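Local structure of heterokaryon incompatibility protein s (Podospora anserina, 2WVQ) at residues Gln46-Ile51 / Ile163-Ala168; Ala52-Ser57 / Asp135-Arg140; Ser97-Ser102 / Thr150-Tyr155; Ile203-Ala208 / Ala218-Ile223. The protein forms, as a whole, the [het-s] prion and interacts with het-S from incompatible cells to trigger a lethal heterokaryon incompatibility reaction, this chain being its globular N-terminal domain. The protein carries 2 engineered substitutions. All coordinates share one frame; numbering follows the deposited sequence. Where two conformers were deposited one is given.

In the fold
The four contacts lie in the mostly helical HeLo domain. Interactions 1 and 2 share helix 42-62, using successive turns of it, and their centres lie 12 Å apart. They touch where Arg-55 NH1 meets Ala-168 O at 3.0 Å. Interaction 3 packs against the other end of interaction 1, through Ile-163 CD1 against Leu-154 CD2 and Ala-98 CB. Its centre is 15 Å from that of interaction 1. Interaction 4 comes later in the chain, yet Ile-51 CD1 of interaction 1 reaches Ala-207 CB at 3.7 Å. Interactions 3 and 4 lie on opposite sides of the chain's centre, their centres 30 Å apart.

Interaction 1: residues Gln46-Ile51 / Ile163-Ala168; sequences QLRLDI and IVDQVA
Two helices of the HeLo helical bundle, 42-62 and 157-176, run side by side here in nearly the same direction. Their short segments cross at 21°, with axes 9.8 Å apart. The contact is buried near the centre of the chain.

Apolar packing carries it. Leu-49 reaches over with one methyl, CD1, which sits 3.7 Å from Val-164 CG2. The same CD1 also meets Ile-163 CG2, so one leucine branch touches two neighbouring residues of the other helix. Its chi1 of -119° lies away from the usual staggered positions. Val-164 points at helix 42-62. Its CG2, anti to its own carbonyl carbon, also lies against the backbone Arg-48 O.

The charged part is looser. The Arg-48 chain bends at chi2 and chi3 and crosses Val-164 at about a right angle. Its NH2 comes near Val-164 CG1. Asp-165 OD2 lies at the guanidinium edge, but too far for a salt bridge. The firmer hold on Arg-48 is a hydrogen bond from NH1 to Gly-209 O. Ile-211 covers both Arg-48 and Val-164.

A polar link also forms within helix 42-62. Gln-46 NE2 donates to Asp-50 OD2 at 2.7 Å, in its own amide plane but from above the carboxylate plane. Asp-50 OD1 takes a second bond from His-130 ND1.

Interaction 2: residues Ala52-Ser57 / Asp135-Arg140; sequences AKARLS and DLVSRR
Helices 42-62 and 124-140 pack side by side in the HeLo bundle, running roughly the same way. The segment axes cross at 28° and come within 9.6 Å. Ala-54 and Val-137 form the closest backbone pair.

Lys-53 comes first. Its CG is anti to the backbone N, and the chain stays extended beyond it. The aliphatic part crosses Val-137 at about a right angle, with Lys-53 CE 3.9 Å from Val-137 CG2. The charged NZ passes on to a salt bridge with Glu-30. Val-26 of helix 18-28 touches both Lys-53 and Val-137, so a third helix borders this side.

Ala-54 lies against two residues of the other helix. Its CB meets Leu-136 CD2 at 3.9 Å. Its CA is equally close to Val-137 CG1. The two branches of Val-137 thus part, CG1 going to Ala-54 and CG2 to Lys-53.

Arg-55 points away from helix 124-140 and faces helix 157-176 instead.

Ser-57 closes the segment and points across. Its OG lies 3.4 Å from Val-137 CB. Arg-140 comes to it from the other helix. The arginine extends from CG to NE, which brings its guanidinium edge to the serine. Its NH2 has a salt bridge with Glu-191, so the charge has a partner of its own. The hydrogen bond from Arg-140 NH1 to Ser-57 OG is 3.3 Å long, with an angle of 155° at the hydrogen. The serine oxygen lies only 3° out of the guanidinium plane.

Interaction 3: residues Ser97-Ser102 / Thr150-Tyr155; sequences SAQKTS and TAWALY
Strand 152-154 of the HeLo domain crosses helix 79-108 almost perpendicularly, at 88°. It is one half of a small two-stranded parallel sheet. Backbone bonds from Tyr-31, Gln-33 and Gly-35, in and flanking strand 32-34, pair with Trp-152 and Leu-154, while side chains from the helix deal with other polar atoms of 150-155.

Ser-102 donates its OG hydrogen to Ala-153 O at 2.6 Å. The OG is anti to its own backbone N. It arrives in the carbonyl plane, on a lone pair. Ser-102 OG also lies 3.3 Å from Tyr-155 CE1.

Gln-99 uses both ends of its amide. NE2 donates to Thr-150 OG1 at 3.0 Å, with the oxygen near the amide plane. OE1 accepts from a water that also donates to Thr-150 O. In this conformer both ends of the amide are satisfied.

The same glutamine covers Trp-152. Its extended chain passes over one face of the indole, and CB makes a CH-pi contact with the five-membered ring, 4.3 Å from its centroid. The amide plane is tilted only 23° from the ring.

The far end of the indole packs on helix 79-108, where it also touches Phe-95. Lys-100 forms a salt bridge with Glu-89, and Thr-101 a hydrogen bond with Glu-90, both of the second subunit. The closest indole contact is Trp-152 CH2 to Ala-98 CB, at 3.4 Å.

Interaction 4: residues Ile203-Ala208 / Ala218-Ile223; sequences ILKDAA and AAAQKI
Helix 198-207 and helix 213-224 follow each other in the chain and form a helical hairpin. Their segments run roughly antiparallel, at 146°, with axes 8.6 Å apart. Lys-205 and Ala-219 make the closest backbone pair, their CA atoms 5.3 Å from each other.

The tight part is built on Ala-219. Its methyl points at the opposite helix. Ala-219 CB lies 3.7 Å from Lys-205 N and almost as near to Lys-205 CB. The small side chain therefore lets helix 213-224 rest on the backbone of its neighbour. Leu-204 CB approaches the same methyl less closely, at 4.4 Å. Its side chain is buried and turns to Leu-129 and Leu-133 of helix 124-140. Ile-192 touches both Leu-204 and Ala-219 on the buried side.

The outer side is more open to solvent, its residues partly exposed, though single carbons still touch closely. Here Lys-205 extends obliquely across helix 213-224. Its CG is anti to the backbone N, chi1 -166°, and the chain is extended beyond that. It passes the second helix with its carbons alone. Lys-205 CD meets the tip of Ile-223, CD1, at 3.7 Å, and the two chains cross obliquely. Lys-205 CE comes to 4.0 Å from Ala-220 CB. Ile-223 CG1 takes the crowded position between backbone N and carbonyl carbon, and the residue also packs on Leu-201.

A polar tie lies beside the contact, where Ser-216 OG bonds to Lys-205 O. Between the two segments themselves the contact is van der Waals packing. The lysine serves it through its aliphatic length, and its charge takes no part in the pairing.

Interaction 1: residues Gln46-Ile51 / Ile163-Ala168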
loop_
_atom_site.group_PDB
_atom_site.type_symbol
_atom_site.label_atom_id
_atom_site.label_comp_id
_atom_site.label_asym_id
_atom_site.label_seq_id
_atom_site.Cartn_x
_atom_site.Cartn_y
_atom_site.Cartn_z
ATOM N N GLN A 46 -8.820 1.366 17.459
ATOM C CA GLN A 46 -7.795 0.618 18.184
ATOM C C GLN A 46 -8.181 -0.868 18.293
ATOM O O GLN A 46 -7.355 -1.717 17.971
ATOM C CB GLN A 46 -7.529 1.219 19.566
ATOM C CG GLN A 46 -6.480 0.460 20.404
ATOM C CD GLN A 46 -5.110 0.452 19.758
ATOM O OE1 GLN A 46 -4.486 1.497 19.620
ATOM N NE2 GLN A 46 -4.640 -0.733 19.341
ATOM N N LEU A 47 -9.425 -1.163 18.670
ATOM C CA LEU A 47 -9.907 -2.561 18.695
ATOM C C LEU A 47 -9.843 -3.260 17.314
ATOM O O LEU A 47 -9.559 -4.456 17.260
ATOM C CB LEU A 47 -11.305 -2.678 19.339
ATOM C CG LEU A 47 -11.406 -2.334 20.845
ATOM C CD1 LEU A 47 -12.825 -2.219 21.322
ATOM C CD2 LEU A 47 -10.627 -3.301 21.734
ATOM N N ARG A 48 -10.134 -2.532 16.220
ATOM C CA ARG A 48 -10.020 -3.058 14.846
ATOM C C ARG A 48 -8.570 -3.478 14.527
ATOM O O ARG A 48 -8.341 -4.549 13.938
ATOM C CB ARG A 48 -10.465 -2.034 13.787
ATOM C CG ARG A 48 -11.828 -1.456 13.900
ATOM C CD ARG A 48 -12.869 -2.249 13.120
ATOM N NE ARG A 48 -12.649 -2.248 11.670
ATOM C CZ ARG A 48 -13.380 -2.963 10.807
ATOM N NH1 ARG A 48 -14.373 -3.737 11.254
ATOM N NH2 ARG A 48 -13.124 -2.908 9.500
ATOM N N LEU A 49 -7.606 -2.643 14.920
ATOM C CA LEU A 49 -6.173 -2.979 14.869
ATOM C C LEU A 49 -5.766 -4.216 15.728
ATOM O O LEU A 49 -5.001 -5.083 15.264
ATOM C CB LEU A 49 -5.337 -1.766 15.282
ATOM C CG LEU A 49 -4.293 -1.020 14.431
ATOM C CD1 LEU A 49 -4.386 -1.123 12.874
ATOM C CD2 LEU A 49 -4.199 0.433 14.887
ATOM N N ASP A 50 -6.256 -4.281 16.966
ATOM C CA ASP A 50 -5.956 -5.412 17.869
ATOM C C ASP A 50 -6.517 -6.717 17.298
ATOM O O ASP A 50 -5.911 -7.773 17.458
ATOM C CB ASP A 50 -6.535 -5.198 19.284
ATOM C CG ASP A 50 -6.034 -3.899 19.980
ATOM O OD1 ASP A 50 -6.759 -3.429 20.884
ATOM O OD2 ASP A 50 -4.935 -3.363 19.680
ATOM N N ILE A 51 -7.690 -6.640 16.674
ATOM C CA ILE A 51 -8.320 -7.790 16.024
ATOM C C ILE A 51 -7.566 -8.276 14.794
ATOM O O ILE A 51 -7.428 -9.500 14.620
ATOM C CB ILE A 51 -9.820 -7.565 15.742
ATOM C CG1 ILE A 51 -10.594 -7.554 17.058
ATOM C CG2 ILE A 51 -10.396 -8.638 14.819
ATOM C CD1 ILE A 51 -11.935 -6.882 16.918
ATOM N N ILE A 163 -4.297 -0.182 6.578
ATOM C CA ILE A 163 -3.657 -1.274 7.334
ATOM C C ILE A 163 -4.634 -2.411 7.642
ATOM O O ILE A 163 -4.324 -3.572 7.397
ATOM C CB ILE A 163 -3.003 -0.798 8.659
ATOM C CG1 ILE A 163 -1.818 0.126 8.356
ATOM C CG2 ILE A 163 -2.591 -2.046 9.555
ATOM C CD1 ILE A 163 -1.033 0.512 9.541
ATOM N N VAL A 164 -5.788 -2.064 8.207
ATOM C CA VAL A 164 -6.734 -3.056 8.676
ATOM C C VAL A 164 -7.239 -3.913 7.522
ATOM O O VAL A 164 -7.191 -5.158 7.613
ATOM C CB VAL A 164 -7.904 -2.406 9.491
ATOM C CG1 VAL A 164 -9.086 -3.312 9.536
ATOM C CG2 VAL A 164 -7.420 -2.053 10.926
ATOM N N ASP A 165 -7.671 -3.252 6.446
ATOM C CA ASP A 165 -8.199 -3.876 5.241
ATOM C C ASP A 165 -7.186 -4.726 4.483
ATOM O O ASP A 165 -7.494 -5.845 4.071
ATOM C CB ASP A 165 -8.800 -2.824 4.273
ATOM C CG ASP A 165 -10.041 -2.108 4.847
ATOM O OD1 ASP A 165 -10.549 -1.164 4.185
ATOM O OD2 ASP A 165 -10.511 -2.476 5.957
ATOM N N GLN A 166 -5.987 -4.197 4.272
ATOM C CA GLN A 166 -4.930 -4.975 3.627
ATOM C C GLN A 166 -4.431 -6.150 4.488
ATOM O O GLN A 166 -4.137 -7.215 3.944
ATOM C CB GLN A 166 -3.777 -4.075 3.206
ATOM C CG GLN A 166 -4.155 -3.101 2.090
ATOM C CD GLN A 166 -3.049 -2.925 1.073
ATOM O OE1 GLN A 166 -2.708 -1.793 0.705
ATOM N NE2 GLN A 166 -2.498 -4.046 0.575
ATOM N N VAL A 167 -4.335 -5.973 5.809
ATOM C CA VAL A 167 -3.934 -7.114 6.690
ATOM C C VAL A 167 -4.966 -8.242 6.632
ATOM O O VAL A 167 -4.572 -9.402 6.544
ATOM C CB VAL A 167 -3.490 -6.712 8.150
ATOM C CG1 VAL A 167 -3.271 -7.953 9.073
ATOM C CG2 VAL A 167 -2.159 -5.881 8.128
ATOM N N ALA A 168 -6.258 -7.906 6.619
ATOM C CA ALA A 168 -7.354 -8.881 6.525
ATOM C C ALA A 168 -7.261 -9.669 5.229
ATOM O O ALA A 168 -7.351 -10.902 5.243
ATOM C CB ALA A 168 -8.748 -8.195 6.644
#

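Interaction 2: residues Ala52-Ser57 / Asp135-Arg140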
loop_
_atom_site.group_PDB
_atom_site.type_symbol
_atom_site.label_atom_id
_atom_site.label_comp_id
_atom_site.label_asym_id
_atom_site.label_seq_id
_atom_site.Cartn_x
_atom_site.Cartn_y
_atom_site.Cartn_z
ATOM N N ALA A 52 -7.075 -7.358 13.956
ATOM C CA ALA A 52 -6.235 -7.737 12.803
ATOM C C ALA A 52 -4.953 -8.418 13.275
ATOM O O ALA A 52 -4.482 -9.415 12.659
ATOM C CB ALA A 52 -5.905 -6.526 11.909
ATOM N N LYS A 53 -4.380 -7.887 14.354
ATOM C CA LYS A 53 -3.196 -8.484 14.967
ATOM C C LYS A 53 -3.540 -9.873 15.543
ATOM O O LYS A 53 -2.758 -10.805 15.422
ATOM C CB LYS A 53 -2.632 -7.572 16.052
ATOM C CG LYS A 53 -1.393 -8.098 16.748
ATOM C CD LYS A 53 -1.061 -7.281 18.024
ATOM C CE LYS A 53 0.458 -7.317 18.259
ATOM N NZ LYS A 53 0.835 -6.765 19.572
ATOM N N ALA A 54 -4.712 -10.000 16.163
ATOM C CA ALA A 54 -5.132 -11.300 16.755
ATOM C C ALA A 54 -5.334 -12.348 15.653
ATOM O O ALA A 54 -5.033 -13.536 15.826
ATOM C CB ALA A 54 -6.444 -11.133 17.581
ATOM N N ARG A 55 -5.843 -11.900 14.514
ATOM C CA ARG A 55 -6.170 -12.819 13.446
ATOM C C ARG A 55 -4.919 -13.310 12.707
ATOM O O ARG A 55 -4.834 -14.512 12.311
ATOM C CB ARG A 55 -7.184 -12.216 12.501
ATOM C CG ARG A 55 -7.765 -13.260 11.563
ATOM C CD ARG A 55 -8.275 -12.641 10.322
ATOM N NE ARG A 55 -8.447 -13.591 9.230
ATOM C CZ ARG A 55 -8.718 -13.223 7.982
ATOM N NH1 ARG A 55 -8.845 -11.925 7.678
ATOM N NH2 ARG A 55 -8.844 -14.136 7.035
ATOM N N LEU A 56 -3.956 -12.396 12.544
ATOM C CA LEU A 56 -2.638 -12.705 11.994
ATOM C C LEU A 56 -1.917 -13.693 12.944
ATOM O O LEU A 56 -1.394 -14.752 12.517
ATOM C CB LEU A 56 -1.796 -11.416 11.796
ATOM C CG LEU A 56 -0.327 -11.517 11.301
ATOM C CD1 LEU A 56 -0.198 -12.135 9.945
ATOM C CD2 LEU A 56 0.461 -10.167 11.325
ATOM N N SER A 57 -1.907 -13.378 14.226
ATOM C CA SER A 57 -1.286 -14.327 15.134
ATOM C C SER A 57 -2.000 -15.707 15.212
ATOM O O SER A 57 -1.313 -16.704 15.371
ATOM C CB SER A 57 -0.992 -13.724 16.494
ATOM O OG SER A 57 -2.050 -13.885 17.381
ATOM N N ASP A 135 -3.102 -9.488 25.193
ATOM C CA ASP A 135 -2.567 -10.561 26.028
ATOM C C ASP A 135 -2.559 -11.889 25.300
ATOM O O ASP A 135 -1.581 -12.627 25.397
ATOM C CB ASP A 135 -3.366 -10.691 27.331
ATOM C CG ASP A 135 -3.013 -9.626 28.353
ATOM O OD1 ASP A 135 -3.682 -9.570 29.399
ATOM O OD2 ASP A 135 -2.060 -8.857 28.135
ATOM N N LEU A 136 -3.662 -12.190 24.621
ATOM C CA LEU A 136 -3.859 -13.394 23.821
ATOM C C LEU A 136 -2.768 -13.586 22.756
ATOM O O LEU A 136 -2.263 -14.695 22.561
ATOM C CB LEU A 136 -5.252 -13.297 23.199
ATOM C CG LEU A 136 -5.877 -13.695 21.862
ATOM C CD1 LEU A 136 -7.271 -13.155 21.892
ATOM C CD2 LEU A 136 -5.195 -13.289 20.583
ATOM N N VAL A 137 -2.397 -12.505 22.066
ATOM C CA VAL A 137 -1.243 -12.597 21.179
ATOM C C VAL A 137 0.086 -12.682 21.861
ATOM O O VAL A 137 0.936 -13.427 21.395
ATOM C CB VAL A 137 -1.287 -11.697 19.904
ATOM C CG1 VAL A 137 -2.598 -10.932 19.733
ATOM C CG2 VAL A 137 0.029 -10.953 19.589
ATOM N N SER A 138 0.256 -11.990 22.998
ATOM C CA SER A 138 1.537 -12.033 23.728
ATOM C C SER A 138 1.853 -13.457 24.118
ATOM O O SER A 138 2.982 -13.874 24.008
ATOM C CB SER A 138 1.547 -11.149 24.984
ATOM O OG SER A 138 1.606 -9.772 24.617
ATOM N N ARG A 139 0.818 -14.187 24.520
ATOM C CA ARG A 139 0.908 -15.583 24.962
ATOM C C ARG A 139 1.403 -16.518 23.867
ATOM O O ARG A 139 2.006 -17.530 24.141
ATOM C CB ARG A 139 -0.469 -16.061 25.418
ATOM C CG ARG A 139 -0.879 -15.583 26.787
ATOM C CD ARG A 139 -2.121 -16.316 27.276
ATOM N NE ARG A 139 -2.641 -15.627 28.450
ATOM C CZ ARG A 139 -3.689 -14.810 28.436
ATOM N NH1 ARG A 139 -4.381 -14.608 27.316
ATOM N NH2 ARG A 139 -4.047 -14.200 29.549
ATOM N N ARG A 140 1.118 -16.164 22.614
ATOM C CA ARG A 140 1.431 -17.027 21.472
ATOM C C ARG A 140 2.764 -16.750 20.823
ATOM O O ARG A 140 3.305 -17.608 20.131
ATOM C CB ARG A 140 0.379 -16.856 20.384
ATOM C CG ARG A 140 -0.942 -17.459 20.665
ATOM C CD ARG A 140 -1.807 -17.087 19.521
ATOM N NE ARG A 140 -3.096 -17.721 19.637
ATOM C CZ ARG A 140 -4.218 -17.259 19.107
ATOM N NH1 ARG A 140 -4.236 -16.101 18.428
ATOM N NH2 ARG A 140 -5.321 -17.944 19.289
#

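Interaction 3: residues Ser97-Ser102 / Thr150-Tyr155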
loop_
_atom_site.group_PDB
_atom_site.type_symbol
_atom_site.label_atom_id
_atom_site.label_comp_id
_atom_site.label_asym_id
_atom_site.label_seq_id
_atom_site.Cartn_x
_atom_site.Cartn_y
_atom_site.Cartn_z
ATOM N N SER A 97 5.675 1.709 4.574
ATOM C CA SER A 97 4.910 2.787 3.934
ATOM C C SER A 97 4.119 3.699 4.874
ATOM O O SER A 97 4.147 4.939 4.713
ATOM C CB SER A 97 3.954 2.184 2.878
ATOM O OG SER A 97 4.695 1.467 1.909
ATOM N N ALA A 98 3.360 3.109 5.799
ATOM C CA ALA A 98 2.551 3.860 6.761
ATOM C C ALA A 98 3.415 4.794 7.627
ATOM O O ALA A 98 3.024 5.960 7.863
ATOM C CB ALA A 98 1.730 2.898 7.643
ATOM N N GLN A 99 4.581 4.287 8.044
ATOM C CA GLN A 99 5.530 5.076 8.835
ATOM C C GLN A 99 6.152 6.239 8.079
ATOM O O GLN A 99 6.358 7.282 8.683
ATOM C CB GLN A 99 6.619 4.229 9.538
ATOM C CG GLN A 99 7.574 5.095 10.409
ATOM C CD GLN A 99 8.181 4.387 11.613
ATOM O OE1 GLN A 99 8.196 3.162 11.694
ATOM N NE2 GLN A 99 8.706 5.169 12.549
ATOM N N LYS A 100 6.432 6.086 6.775
ATOM C CA LYS A 100 6.887 7.222 5.949
ATOM C C LYS A 100 5.778 8.241 5.800
ATOM O O LYS A 100 6.036 9.445 5.870
ATOM C CB LYS A 100 7.339 6.780 4.557
ATOM C CG LYS A 100 8.563 5.920 4.566
ATOM C CD LYS A 100 8.885 5.477 3.180
ATOM C CE LYS A 100 10.190 4.722 3.140
ATOM N NZ LYS A 100 11.364 5.575 3.537
ATOM N N THR A 101 4.548 7.778 5.591
ATOM C CA THR A 101 3.381 8.672 5.587
ATOM C C THR A 101 3.218 9.440 6.910
ATOM O O THR A 101 3.052 10.691 6.925
ATOM C CB THR A 101 2.101 7.919 5.126
ATOM O OG1 THR A 101 2.344 7.421 3.815
ATOM C CG2 THR A 101 0.892 8.824 5.061
ATOM N N SER A 102 3.305 8.712 8.023
ATOM C CA SER A 102 3.240 9.306 9.358
ATOM C C SER A 102 4.365 10.343 9.585
ATOM O O SER A 102 4.112 11.414 10.108
ATOM C CB SER A 102 3.282 8.214 10.421
ATOM O OG SER A 102 3.453 8.753 11.709
ATOM N N THR A 150 11.151 2.647 16.826
ATOM C CA THR A 150 10.497 3.946 17.096
ATOM C C THR A 150 8.961 3.823 17.001
ATOM O O THR A 150 8.448 3.305 15.999
ATOM C CB THR A 150 10.985 5.073 16.110
ATOM O OG1 THR A 150 10.664 4.719 14.747
ATOM C CG2 THR A 150 12.512 5.325 16.243
ATOM N N ALA A 151 8.255 4.268 18.044
ATOM C CA ALA A 151 6.785 4.342 18.058
ATOM C C ALA A 151 6.339 5.422 17.084
ATOM O O ALA A 151 7.010 6.440 16.934
ATOM C CB ALA A 151 6.254 4.626 19.464
ATOM N N TRP A 152 5.230 5.185 16.393
ATOM C CA TRP A 152 4.792 6.095 15.358
ATOM C C TRP A 152 3.261 6.116 15.290
ATOM O O TRP A 152 2.599 5.149 15.636
ATOM C CB TRP A 152 5.454 5.724 14.018
ATOM C CG TRP A 152 5.038 4.364 13.564
ATOM C CD1 TRP A 152 5.568 3.172 13.955
ATOM C CD2 TRP A 152 3.974 4.060 12.666
ATOM N NE1 TRP A 152 4.894 2.137 13.346
ATOM C CE2 TRP A 152 3.924 2.657 12.536
ATOM C CE3 TRP A 152 3.069 4.839 11.936
ATOM C CZ2 TRP A 152 2.993 2.021 11.732
ATOM C CZ3 TRP A 152 2.155 4.209 11.151
ATOM C CH2 TRP A 152 2.115 2.816 11.049
ATOM N N ALA A 153 2.693 7.230 14.860
ATOM C CA ALA A 153 1.244 7.395 14.886
ATOM C C ALA A 153 0.604 7.325 13.517
ATOM O O ALA A 153 1.173 7.775 12.532
ATOM C CB ALA A 153 0.870 8.733 15.576
ATOM N N LEU A 154 -0.594 6.781 13.473
ATOM C CA LEU A 154 -1.503 6.952 12.349
ATOM C C LEU A 154 -2.334 8.219 12.581
ATOM O O LEU A 154 -3.103 8.290 13.542
ATOM C CB LEU A 154 -2.451 5.766 12.238
ATOM C CG LEU A 154 -1.801 4.414 11.926
ATOM C CD1 LEU A 154 -2.791 3.267 12.045
ATOM C CD2 LEU A 154 -1.229 4.481 10.528
ATOM N N TYR A 155 -2.199 9.196 11.689
ATOM C CA TYR A 155 -2.791 10.525 11.907
ATOM C C TYR A 155 -4.099 10.751 11.127
ATOM O O TYR A 155 -4.792 11.772 11.325
ATOM C CB TYR A 155 -1.753 11.636 11.583
ATOM C CG TYR A 155 -0.547 11.699 12.487
ATOM C CD1 TYR A 155 0.718 11.312 12.025
ATOM C CD2 TYR A 155 -0.650 12.188 13.789
ATOM C CE1 TYR A 155 1.850 11.404 12.854
ATOM C CE2 TYR A 155 0.466 12.271 14.616
ATOM C CZ TYR A 155 1.707 11.856 14.136
ATOM O OH TYR A 155 2.821 11.936 14.946
HETATM O O HOH W 1 9.079 1.476 13.801
#

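Interaction 4: residues Ile203-Ala208 / Ala218-Ile223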
loop_
_atom_site.group_PDB
_atom_site.type_symbol
_atom_site.label_atom_id
_atom_site.label_comp_id
_atom_site.label_asym_id
_atom_site.label_seq_id
_atom_site.Cartn_x
_atom_site.Cartn_y
_atom_site.Cartn_z
ATOM N N ILE A 203 -19.470 -6.265 21.036
ATOM C CA ILE A 203 -18.378 -5.388 20.587
ATOM C C ILE A 203 -17.369 -6.119 19.680
ATOM O O ILE A 203 -16.956 -5.593 18.631
ATOM C CB ILE A 203 -17.664 -4.688 21.800
ATOM C CG1 ILE A 203 -18.574 -3.597 22.386
ATOM C CG2 ILE A 203 -16.261 -4.105 21.380
ATOM C CD1 ILE A 203 -18.018 -2.918 23.624
ATOM N N LEU A 204 -16.975 -7.326 20.080
ATOM C CA LEU A 204 -16.082 -8.168 19.249
ATOM C C LEU A 204 -16.770 -8.627 17.949
ATOM O O LEU A 204 -16.192 -8.522 16.887
ATOM C CB LEU A 204 -15.589 -9.398 20.038
ATOM C CG LEU A 204 -14.692 -9.224 21.259
ATOM C CD1 LEU A 204 -14.483 -10.611 21.878
ATOM C CD2 LEU A 204 -13.321 -8.585 20.874
ATOM N N LYS A 205 -17.986 -9.157 18.064
ATOM C CA LYS A 205 -18.855 -9.479 16.916
ATOM C C LYS A 205 -18.887 -8.312 15.896
ATOM O O LYS A 205 -18.619 -8.520 14.707
ATOM C CB LYS A 205 -20.271 -9.830 17.395
ATOM C CG LYS A 205 -21.146 -10.497 16.351
ATOM C CD LYS A 205 -22.616 -10.354 16.686
ATOM C CE LYS A 205 -23.497 -10.772 15.501
ATOM N NZ LYS A 205 -24.963 -10.547 15.730
ATOM N N ASP A 206 -19.176 -7.094 16.376
ATOM C CA ASP A 206 -19.244 -5.912 15.517
ATOM C C ASP A 206 -17.884 -5.489 14.953
ATOM O O ASP A 206 -17.765 -5.305 13.745
ATOM C CB ASP A 206 -19.875 -4.730 16.257
ATOM C CG ASP A 206 -21.372 -4.898 16.484
ATOM O OD1 ASP A 206 -22.025 -5.725 15.805
ATOM O OD2 ASP A 206 -21.902 -4.183 17.360
ATOM N N ALA A 207 -16.883 -5.322 15.821
ATOM C CA ALA A 207 -15.544 -4.846 15.397
ATOM C C ALA A 207 -14.803 -5.824 14.491
ATOM O O ALA A 207 -14.069 -5.390 13.616
ATOM C CB ALA A 207 -14.673 -4.463 16.610
ATOM N N ALA A 208 -15.023 -7.137 14.687
ATOM C CA ALA A 208 -14.431 -8.153 13.816
ATOM C C ALA A 208 -15.046 -8.152 12.415
ATOM O O ALA A 208 -14.483 -8.733 11.491
ATOM C CB ALA A 208 -14.477 -9.551 14.446
ATOM N N ALA A 218 -17.581 -16.683 16.356
ATOM C CA ALA A 218 -17.373 -17.174 17.711
ATOM C C ALA A 218 -18.139 -16.353 18.745
ATOM O O ALA A 218 -18.787 -16.913 19.609
ATOM C CB ALA A 218 -15.877 -17.227 18.037
ATOM N N ALA A 219 -18.024 -15.020 18.660
ATOM C CA ALA A 219 -18.856 -14.086 19.438
ATOM C C ALA A 219 -20.374 -14.255 19.225
ATOM O O ALA A 219 -21.125 -14.294 20.198
ATOM C CB ALA A 219 -18.440 -12.648 19.145
ATOM N N ALA A 220 -20.808 -14.357 17.965
ATOM C CA ALA A 220 -22.205 -14.571 17.617
ATOM C C ALA A 220 -22.737 -15.873 18.215
ATOM O O ALA A 220 -23.838 -15.892 18.793
ATOM C CB ALA A 220 -22.397 -14.551 16.101
ATOM N N GLN A 221 -21.956 -16.949 18.094
ATOM C CA GLN A 221 -22.334 -18.253 18.644
ATOM C C GLN A 221 -22.488 -18.177 20.164
ATOM O O GLN A 221 -23.328 -18.868 20.735
ATOM C CB GLN A 221 -21.293 -19.332 18.277
ATOM C CG GLN A 221 -21.504 -20.056 16.919
ATOM C CD GLN A 221 -20.177 -20.614 16.306
ATOM O OE1 GLN A 221 -19.047 -20.282 16.739
ATOM N NE2 GLN A 221 -20.329 -21.450 15.281
ATOM N N LYS A 222 -21.684 -17.335 20.814
ATOM C CA LYS A 222 -21.694 -17.246 22.273
ATOM C C LYS A 222 -22.847 -16.400 22.824
ATOM O O LYS A 222 -23.462 -16.759 23.837
ATOM C CB LYS A 222 -20.343 -16.765 22.809
ATOM C CG LYS A 222 -20.200 -16.940 24.306
ATOM C CD LYS A 222 -18.708 -16.891 24.745
ATOM C CE LYS A 222 -18.727 -17.088 26.302
ATOM N NZ LYS A 222 -17.403 -17.630 26.792
ATOM N N ILE A 223 -23.146 -15.284 22.162
ATOM C CA ILE A 223 -24.238 -14.405 22.617
ATOM C C ILE A 223 -25.623 -14.975 22.338
ATOM O O ILE A 223 -26.581 -14.640 23.035
ATOM C CB ILE A 223 -24.101 -12.927 22.109
ATOM C CG1 ILE A 223 -23.743 -12.862 20.612
ATOM C CG2 ILE A 223 -23.039 -12.202 22.915
ATOM C CD1 ILE A 223 -23.278 -11.482 20.118
#